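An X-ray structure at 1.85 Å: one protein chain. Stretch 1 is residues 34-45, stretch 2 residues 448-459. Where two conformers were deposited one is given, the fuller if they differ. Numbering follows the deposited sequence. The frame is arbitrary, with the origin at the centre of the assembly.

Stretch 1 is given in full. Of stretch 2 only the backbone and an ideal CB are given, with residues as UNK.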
ATOM      1  N   ILE A  34       4.590   9.476   8.778  1.00 25.73           N
ATOM      2  CA  ILE A  34       4.650   8.375   9.759  1.00 26.83           C
ATOM      3  C   ILE A  34       5.977   8.373  10.527  1.00 28.08           C
ATOM      4  O   ILE A  34       6.001   8.270  11.784  1.00 29.36           O
ATOM      5  CB  ILE A  34       4.399   6.987   9.062  1.00 26.05           C
ATOM      6  CG1 ILE A  34       2.979   6.945   8.490  1.00 26.15           C
ATOM      7  CG2 ILE A  34       4.644   5.857  10.037  1.00 25.95           C
ATOM      8  CD1 ILE A  34       2.715   5.845   7.408  1.00 22.87           C
ATOM      9  N   LEU A  35       7.079   8.527   9.799  1.00 27.38           N
ATOM     10  CA  LEU A  35       8.399   8.600  10.408  1.00 28.39           C
ATOM     11  C   LEU A  35       8.520   9.836  11.312  1.00 29.29           C
ATOM     12  O   LEU A  35       9.086   9.758  12.396  1.00 30.10           O
ATOM     13  CB  LEU A  35       9.501   8.600   9.338  1.00 27.35           C
ATOM     14  CG  LEU A  35       9.821   7.229   8.736  1.00 27.12           C
ATOM     15  CD1 LEU A  35      10.527   7.350   7.389  1.00 25.84           C
ATOM     16  CD2 LEU A  35      10.608   6.368   9.705  1.00 27.30           C
ATOM     17  N   SER A  36       7.968  10.968  10.879  1.00 29.22           N
ATOM     18  CA  SER A  36       7.950  12.180  11.703  1.00 30.25           C
ATOM     19  C   SER A  36       7.211  11.935  13.026  1.00 31.96           C
ATOM     20  O   SER A  36       7.663  12.373  14.107  1.00 32.55           O
ATOM     21  CB  SER A  36       7.292  13.353  10.953  1.00 30.40           C
ATOM     22  OG  SER A  36       8.046  13.731   9.812  1.00 29.13           O
ATOM     23  N   GLY A  37       6.071  11.248  12.928  1.00 30.98           N
ATOM     24  CA  GLY A  37       5.267  10.839  14.075  1.00 32.94           C
ATOM     25  C   GLY A  37       6.048   9.998  15.065  1.00 34.33           C
ATOM     26  O   GLY A  37       6.065  10.297  16.267  1.00 36.33           O
ATOM     27  N   LEU A  38       6.718   8.966  14.557  1.00 33.45           N
ATOM     28  CA  LEU A  38       7.590   8.119  15.373  1.00 34.72           C
ATOM     29  C   LEU A  38       8.752   8.883  16.022  1.00 36.22           C
ATOM     30  O   LEU A  38       9.079   8.644  17.204  1.00 37.38           O
ATOM     31  CB  LEU A  38       8.148   6.979  14.526  1.00 33.70           C
ATOM     32  CG  LEU A  38       7.127   5.911  14.109  1.00 33.34           C
ATOM     33  CD1 LEU A  38       7.740   5.011  13.059  1.00 32.66           C
ATOM     34  CD2 LEU A  38       6.683   5.115  15.343  1.00 34.61           C
ATOM     35  N   LEU A  39       9.397   9.777  15.263  1.00 35.49           N
ATOM     36  CA  LEU A  39      10.491  10.604  15.824  1.00 37.35           C
ATOM     37  C   LEU A  39       9.986  11.511  16.947  1.00 39.44           C
ATOM     38  O   LEU A  39      10.601  11.597  18.020  1.00 41.05           O
ATOM     39  CB  LEU A  39      11.148  11.445  14.723  1.00 36.19           C
ATOM     40  CG  LEU A  39      11.966  10.624  13.718  1.00 35.21           C
ATOM     41  CD1 LEU A  39      12.263  11.384  12.396  1.00 34.26           C
ATOM     42  CD2 LEU A  39      13.224  10.121  14.365  1.00 35.53           C
ATOM     43  N   SER A  40       8.872  12.193  16.697  1.00 40.05           N
ATOM     44  CA  SER A  40       8.256  13.067  17.695  1.00 42.55           C
ATOM     45  C   SER A  40       7.805  12.266  18.920  1.00 44.14           C
ATOM     46  O   SER A  40       7.941  12.719  20.066  1.00 45.02           O
ATOM     47  CB  SER A  40       7.083  13.839  17.060  1.00 42.05           C
ATOM     48  OG  SER A  40       6.373  14.619  18.014  1.00 46.37           O
ATOM     49  N   HIS A  41       7.268  11.069  18.691  1.00 43.93           N
ATOM     50  CA  HIS A  41       6.859  10.206  19.804  1.00 46.00           C
ATOM     51  C   HIS A  41       8.037   9.800  20.701  1.00 47.52           C
ATOM     52  O   HIS A  41       7.905   9.772  21.939  1.00 49.84           O
ATOM     53  CB  HIS A  41       6.139   8.961  19.285  1.00 45.05           C
ATOM     54  CG  HIS A  41       5.708   8.016  20.363  1.00 47.39           C
ATOM     55  ND1 HIS A  41       6.416   6.873  20.677  1.00 48.49           N
ATOM     56  CD2 HIS A  41       4.643   8.042  21.199  1.00 48.49           C
ATOM     57  CE1 HIS A  41       5.803   6.235  21.658  1.00 48.97           C
ATOM     58  NE2 HIS A  41       4.724   6.922  21.990  1.00 49.84           N
ATOM     59  N   TYR A  42       9.186   9.496  20.096  1.00 46.57           N
ATOM     60  CA  TYR A  42      10.366   9.064  20.855  1.00 47.68           C
ATOM     61  C   TYR A  42      11.267  10.244  21.265  1.00 48.21           C
ATOM     62  O   TYR A  42      12.456  10.068  21.527  1.00 48.33           O
ATOM     63  CB  TYR A  42      11.169   8.009  20.075  1.00 46.64           C
ATOM     64  CG  TYR A  42      10.562   6.620  20.112  1.00 48.28           C
ATOM     65  CD1 TYR A  42       9.830   6.126  19.037  1.00 47.54           C
ATOM     66  CD2 TYR A  42      10.723   5.792  21.230  1.00 52.34           C
ATOM     67  CE1 TYR A  42       9.275   4.847  19.062  1.00 48.54           C
ATOM     68  CE2 TYR A  42      10.165   4.515  21.268  1.00 52.90           C
ATOM     69  CZ  TYR A  42       9.444   4.046  20.177  1.00 50.39           C
ATOM     70  OH  TYR A  42       8.885   2.784  20.196  1.00 51.69           O
ATOM     71  N   GLY A  43      10.692  11.444  21.297  1.00 47.82           N
ATOM     72  CA  GLY A  43      11.330  12.596  21.908  1.00 48.67           C
ATOM     73  C   GLY A  43      12.335  13.319  21.038  1.00 47.45           C
ATOM     74  O   GLY A  43      13.096  14.124  21.544  1.00 47.02           O
ATOM     75  N   LYS A  44      12.352  13.061  19.727  1.00 44.62           N
ATOM     76  CA  LYS A  44      13.337  13.730  18.870  1.00 44.29           C
ATOM     77  C   LYS A  44      12.821  15.104  18.425  1.00 43.61           C
ATOM     78  O   LYS A  44      11.616  15.318  18.340  1.00 43.00           O
ATOM     79  CB  LYS A  44      13.732  12.860  17.673  1.00 43.21           C
ATOM     80  CG  LYS A  44      14.453  11.555  18.063  1.00 45.64           C
ATOM     81  CD  LYS A  44      15.908  11.795  18.397  1.00 48.97           C
ATOM     82  CE  LYS A  44      16.581  10.567  19.008  1.00 51.24           C
ATOM     83  NZ  LYS A  44      17.955  10.912  19.482  1.00 53.47           N
ATOM     84  N   LYS A  45      13.746  16.039  18.196  1.00 43.61           N
ATOM     85  CA  LYS A  45      13.407  17.395  17.762  1.00 43.39           C
ATOM     86  C   LYS A  45      13.469  17.441  16.237  1.00 40.65           C
ATOM     87  O   LYS A  45      14.525  17.198  15.654  1.00 39.52           O
ATOM     88  CB  LYS A  45      14.373  18.425  18.366  1.00 45.80           C
ATOM     89  CG  LYS A  45      14.122  19.851  17.855  1.00 47.55           C
ATOM     90  CD  LYS A  45      14.812  20.940  18.661  1.00 52.36           C
ATOM     91  CE  LYS A  45      14.322  22.299  18.178  1.00 53.28           C
ATOM     92  NZ  LYS A  45      15.149  23.410  18.694  1.00 56.82           N
ATOM     93  N   UNK A 448      12.526  -0.068   7.697  1.00 29.33           N
ATOM     94  CA  UNK A 448      13.946  -0.222   7.364  1.00 30.58           C
ATOM     95  C   UNK A 448      14.673   1.110   7.611  1.00 30.52           C
ATOM     96  O   UNK A 448      15.748   1.137   8.219  1.00 31.60           O
ATOM     97  CB  UNK A 448      14.119  -0.672   5.912  1.00 30.58           C
ATOM     98  N   UNK A 449      14.093   2.217   7.163  1.00 29.18           N
ATOM     99  CA  UNK A 449      14.685   3.530   7.442  1.00 29.86           C
ATOM    100  C   UNK A 449      14.830   3.739   8.963  1.00 31.25           C
ATOM    101  O   UNK A 449      15.932   4.064   9.436  1.00 32.17           O
ATOM    102  CB  UNK A 449      13.830   4.641   6.829  1.00 29.86           C
ATOM    103  N   UNK A 450      13.755   3.501   9.723  1.00 31.77           N
ATOM    104  CA  UNK A 450      13.807   3.625  11.193  1.00 33.76           C
ATOM    105  C   UNK A 450      14.932   2.792  11.845  1.00 35.70           C
ATOM    106  O   UNK A 450      15.720   3.317  12.654  1.00 35.75           O
ATOM    107  CB  UNK A 450      12.462   3.200  11.785  1.00 33.76           C
ATOM    108  N   UNK A 451      15.011   1.516  11.485  1.00 36.40           N
ATOM    109  CA  UNK A 451      16.057   0.621  11.993  1.00 38.77           C
ATOM    110  C   UNK A 451      17.464   1.211  11.826  1.00 40.00           C
ATOM    111  O   UNK A 451      18.317   1.086  12.722  1.00 41.23           O
ATOM    112  CB  UNK A 451      15.978  -0.728  11.276  1.00 38.77           C
ATOM    113  N   UNK A 452      17.703   1.816  10.668  1.00 39.42           N
ATOM    114  CA  UNK A 452      19.032   2.304  10.292  1.00 40.75           C
ATOM    115  C   UNK A 452      19.346   3.711  10.756  1.00 41.78           C
ATOM    116  O   UNK A 452      20.516   4.101  10.787  1.00 41.17           O
ATOM    117  CB  UNK A 452      19.183   2.246   8.771  1.00 40.75           C
ATOM    118  N   UNK A 453      18.314   4.467  11.122  1.00 42.33           N
ATOM    119  CA  UNK A 453      18.496   5.758  11.758  1.00 44.35           C
ATOM    120  C   UNK A 453      19.084   5.568  13.140  1.00 47.55           C
ATOM    121  O   UNK A 453      20.025   6.250  13.506  1.00 47.96           O
ATOM    122  CB  UNK A 453      17.173   6.522  11.834  1.00 44.35           C
ATOM    123  N   UNK A 454      18.534   4.636  13.911  0.50 48.81           N
ATOM    124  CA  UNK A 454      18.949   4.463  15.305  0.50 51.49           C
ATOM    125  C   UNK A 454      19.549   3.095  15.618  0.50 53.00           C
ATOM    126  O   UNK A 454      19.893   2.823  16.769  0.50 54.65           O
ATOM    127  CB  UNK A 454      17.748   4.699  16.223  0.50 51.49           C
ATOM    128  N   UNK A 455      19.676   2.236  14.610  1.00 52.89           N
ATOM    129  CA  UNK A 455      20.356   0.942  14.789  1.00 54.72           C
ATOM    130  C   UNK A 455      19.519  -0.111  15.500  1.00 56.41           C
ATOM    131  O   UNK A 455      20.012  -1.199  15.804  1.00 58.07           O
ATOM    132  CB  UNK A 455      21.653   1.150  15.574  1.00 54.72           C
ATOM    133  N   UNK A 456      18.249   0.192  15.744  1.00 56.87           N
ATOM    134  CA  UNK A 456      17.365  -0.695  16.493  1.00 58.49           C
ATOM    135  C   UNK A 456      16.012  -0.783  15.798  1.00 56.95           C
ATOM    136  O   UNK A 456      15.433   0.244  15.431  1.00 55.69           O
ATOM    137  CB  UNK A 456      17.198  -0.208  17.934  1.00 58.49           C
ATOM    138  N   UNK A 457      15.508  -2.003  15.631  1.00 56.83           N
ATOM    139  CA  UNK A 457      14.168  -2.206  15.079  1.00 55.87           C
ATOM    140  C   UNK A 457      13.142  -1.570  16.006  1.00 55.89           C
ATOM    141  O   UNK A 457      13.370  -1.442  17.210  1.00 56.47           O
ATOM    142  CB  UNK A 457      13.872  -3.694  14.885  1.00 55.87           C
ATOM    143  N   UNK A 458      12.029  -1.143  15.426  1.00 53.86           N
ATOM    144  CA  UNK A 458      10.902  -0.636  16.183  1.00 54.24           C
ATOM    145  C   UNK A 458      10.272  -1.836  16.887  1.00 55.83           C
ATOM    146  O   UNK A 458      10.142  -2.912  16.289  1.00 55.18           O
ATOM    147  CB  UNK A 458       9.898   0.093  15.287  1.00 54.24           C
ATOM    148  N   UNK A 459       9.914  -1.662  18.157  1.00 57.80           N
ATOM    149  CA  UNK A 459       9.353  -2.744  18.968  1.00 59.65           C
ATOM    150  C   UNK A 459       7.857  -2.538  19.185  1.00 59.54           C
ATOM    151  O   UNK A 459       7.415  -1.417  19.460  1.00 59.58           O
ATOM    152  CB  UNK A 459      10.074  -2.833  20.315  1.00 59.65           C
TER

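Stretch 2 runs as a helix from 448 to 454 beside helix 34-41, the axes 11.3 Å apart at closest approach and inclined at 38°. Position 448 has nothing of stretch 1 within reach of its CB, so most helix-compatible residues would serve; it is Q448, extended.

At 449 the CB points toward stretch 1 and its ideal position lies 4.3 Å from L35 CD1. A medium-sized aliphatic residue suits this apolar spot. The residue is I449, whose CG2 packs 4.0 Å from L35 CD1.

Position 450 has the closest backbone approach, its CA facing that of L35. Its CB points toward a surface formed by L35, L38, L39 and, farther along, Y42. Leucine, methionine or phenylalanine could occupy part of it, but the length of the groove favours a large aromatic. W450 fills it and has the largest covered area of stretch 2. L35 CD2 meets the ring edge 4.1 Å from W450 CE3, while W450 CZ3 lies 3.5 Å from L38 CB and 3.6 Å from L39 CD2. The Y42 ring is oblique to the six-membered ring, Y42 CD1 being 3.7 Å from W450 CZ2.

Positions 451 and 452 are out of reach, and polar residues are reasonable at both. They are E451 and N452; N452 ND2 donates to Q448 O (2.9 Å), one turn back.

At 453 the CB again points toward stretch 1, but across a gap that asks for an aliphatic chain. L453 makes a light contact, L453 CD1 to L39 CD2 at 4.4 Å.

Position 454 points toward L39 and the long side chain of K44. An acid could answer the lysine charge; an aromatic could receive both aliphatic chain and ammonium. W454 does the latter: K44 CE lies over one face, 3.6 Å from W454 CH2, and K44 NZ makes an off-centre cation-pi contact, 4.3 Å from the W454 six-membered ring centroid. L39 CD2 sits at the ring edge, 3.6 Å from W454 NE1, which has no hydrogen-bond partner in the model.

The positive phi at 455 favours glycine, and G455 ends the helical run. Position 456 points toward stretch 1 and 457 is out of reach; neither ideal CB has stretch 1 within 5.5 Å, so many side chains would do. They are Q456 and K457.

At 458 the CB points sideways, but L38 and Y42 offer apolar surface to a branched aliphatic chain. L458 turns its end inward, with L458 CD2 4.0 Å from L38 CD2 and L458 CD1 3.7 Å from Y42 CE1. Position 459, sideways and equally undemanding, would accept many residues, polar ones included; it is N459.

Stretch 2, residues 448-459: QIWENLWGQKLN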
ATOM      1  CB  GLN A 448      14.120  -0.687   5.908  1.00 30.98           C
ATOM      2  CG  GLN A 448      15.521  -1.205   5.528  1.00 35.58           C
ATOM      3  CD  GLN A 448      15.673  -1.516   4.030  1.00 39.64           C
ATOM      4  OE1 GLN A 448      15.780  -0.615   3.195  1.00 42.34           O
ATOM      5  NE2 GLN A 448      15.686  -2.796   3.696  1.00 43.07           N
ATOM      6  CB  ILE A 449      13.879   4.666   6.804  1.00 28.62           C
ATOM      7  CG1 ILE A 449      14.035   4.597   5.274  1.00 28.98           C
ATOM      8  CG2 ILE A 449      14.323   6.021   7.387  1.00 29.17           C
ATOM      9  CD1 ILE A 449      13.103   5.535   4.506  1.00 27.68           C
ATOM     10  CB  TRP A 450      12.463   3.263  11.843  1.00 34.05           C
ATOM     11  CG  TRP A 450      12.494   3.456  13.333  1.00 36.06           C
ATOM     12  CD1 TRP A 450      12.821   2.521  14.290  1.00 38.81           C
ATOM     13  CD2 TRP A 450      12.233   4.668  14.036  1.00 36.30           C
ATOM     14  NE1 TRP A 450      12.768   3.084  15.548  1.00 37.99           N
ATOM     15  CE2 TRP A 450      12.411   4.403  15.418  1.00 38.89           C
ATOM     16  CE3 TRP A 450      11.855   5.955  13.638  1.00 35.92           C
ATOM     17  CZ2 TRP A 450      12.222   5.375  16.384  1.00 39.45           C
ATOM     18  CZ3 TRP A 450      11.670   6.927  14.618  1.00 38.24           C
ATOM     19  CH2 TRP A 450      11.854   6.631  15.967  1.00 37.83           C
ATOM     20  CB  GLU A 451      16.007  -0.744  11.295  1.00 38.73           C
ATOM     21  CG  GLU A 451      17.143  -1.720  11.689  1.00 43.02           C
ATOM     22  CD  GLU A 451      16.994  -3.139  11.096  1.00 45.99           C
ATOM     23  OE1 GLU A 451      16.243  -3.330  10.127  1.00 49.22           O
ATOM     24  OE2 GLU A 451      17.651  -4.069  11.610  1.00 52.05           O
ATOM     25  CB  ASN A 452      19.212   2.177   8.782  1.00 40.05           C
ATOM     26  CG  ASN A 452      19.385   0.738   8.352  1.00 39.84           C
ATOM     27  OD1 ASN A 452      20.395   0.124   8.662  1.00 41.82           O
ATOM     28  ND2 ASN A 452      18.409   0.196   7.650  1.00 39.21           N
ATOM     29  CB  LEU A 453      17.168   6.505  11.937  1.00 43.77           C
ATOM     30  CG  LEU A 453      16.423   7.151  10.771  1.00 42.47           C
ATOM     31  CD1 LEU A 453      15.072   7.657  11.283  1.00 42.01           C
ATOM     32  CD2 LEU A 453      17.200   8.290  10.159  1.00 40.63           C
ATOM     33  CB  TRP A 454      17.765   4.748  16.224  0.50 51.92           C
ATOM     34  CG  TRP A 454      17.042   6.000  15.833  0.50 50.54           C
ATOM     35  CD1 TRP A 454      15.762   6.098  15.358  0.50 49.33           C
ATOM     36  CD2 TRP A 454      17.567   7.335  15.854  0.50 49.71           C
ATOM     37  NE1 TRP A 454      15.459   7.416  15.095  0.50 48.75           N
ATOM     38  CE2 TRP A 454      16.549   8.193  15.392  0.50 48.70           C
ATOM     39  CE3 TRP A 454      18.799   7.887  16.227  0.50 50.05           C
ATOM     40  CZ2 TRP A 454      16.724   9.573  15.295  0.50 47.73           C
ATOM     41  CZ3 TRP A 454      18.970   9.256  16.126  0.50 49.55           C
ATOM     42  CH2 TRP A 454      17.940  10.082  15.667  0.50 48.75           C
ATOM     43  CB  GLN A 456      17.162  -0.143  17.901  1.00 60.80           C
ATOM     44  CG  GLN A 456      16.399   1.184  17.898  1.00 62.20           C
ATOM     45  CD  GLN A 456      16.445   1.917  19.211  1.00 66.43           C
ATOM     46  OE1 GLN A 456      17.501   2.047  19.845  1.00 70.25           O
ATOM     47  NE2 GLN A 456      15.284   2.438  19.624  1.00 67.96           N
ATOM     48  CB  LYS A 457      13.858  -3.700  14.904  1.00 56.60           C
ATOM     49  CG  LYS A 457      14.789  -4.424  13.924  1.00 57.84           C
ATOM     50  CD  LYS A 457      14.251  -5.789  13.504  1.00 59.36           C
ATOM     51  CE  LYS A 457      14.755  -6.174  12.115  1.00 59.21           C
ATOM     52  NZ  LYS A 457      14.074  -7.385  11.605  1.00 59.26           N
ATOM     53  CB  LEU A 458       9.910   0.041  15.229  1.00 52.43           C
ATOM     54  CG  LEU A 458       8.792   0.911  15.797  1.00 52.00           C
ATOM     55  CD1 LEU A 458       9.347   2.131  16.514  1.00 51.61           C
ATOM     56  CD2 LEU A 458       7.832   1.327  14.674  1.00 49.03           C
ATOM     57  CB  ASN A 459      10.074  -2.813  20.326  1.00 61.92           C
ATOM     58  CG  ASN A 459       9.558  -3.943  21.211  1.00 64.52           C
ATOM     59  OD1 ASN A 459       9.108  -4.979  20.721  1.00 66.84           O
ATOM     60  ND2 ASN A 459       9.619  -3.741  22.520  1.00 68.46           N
TER
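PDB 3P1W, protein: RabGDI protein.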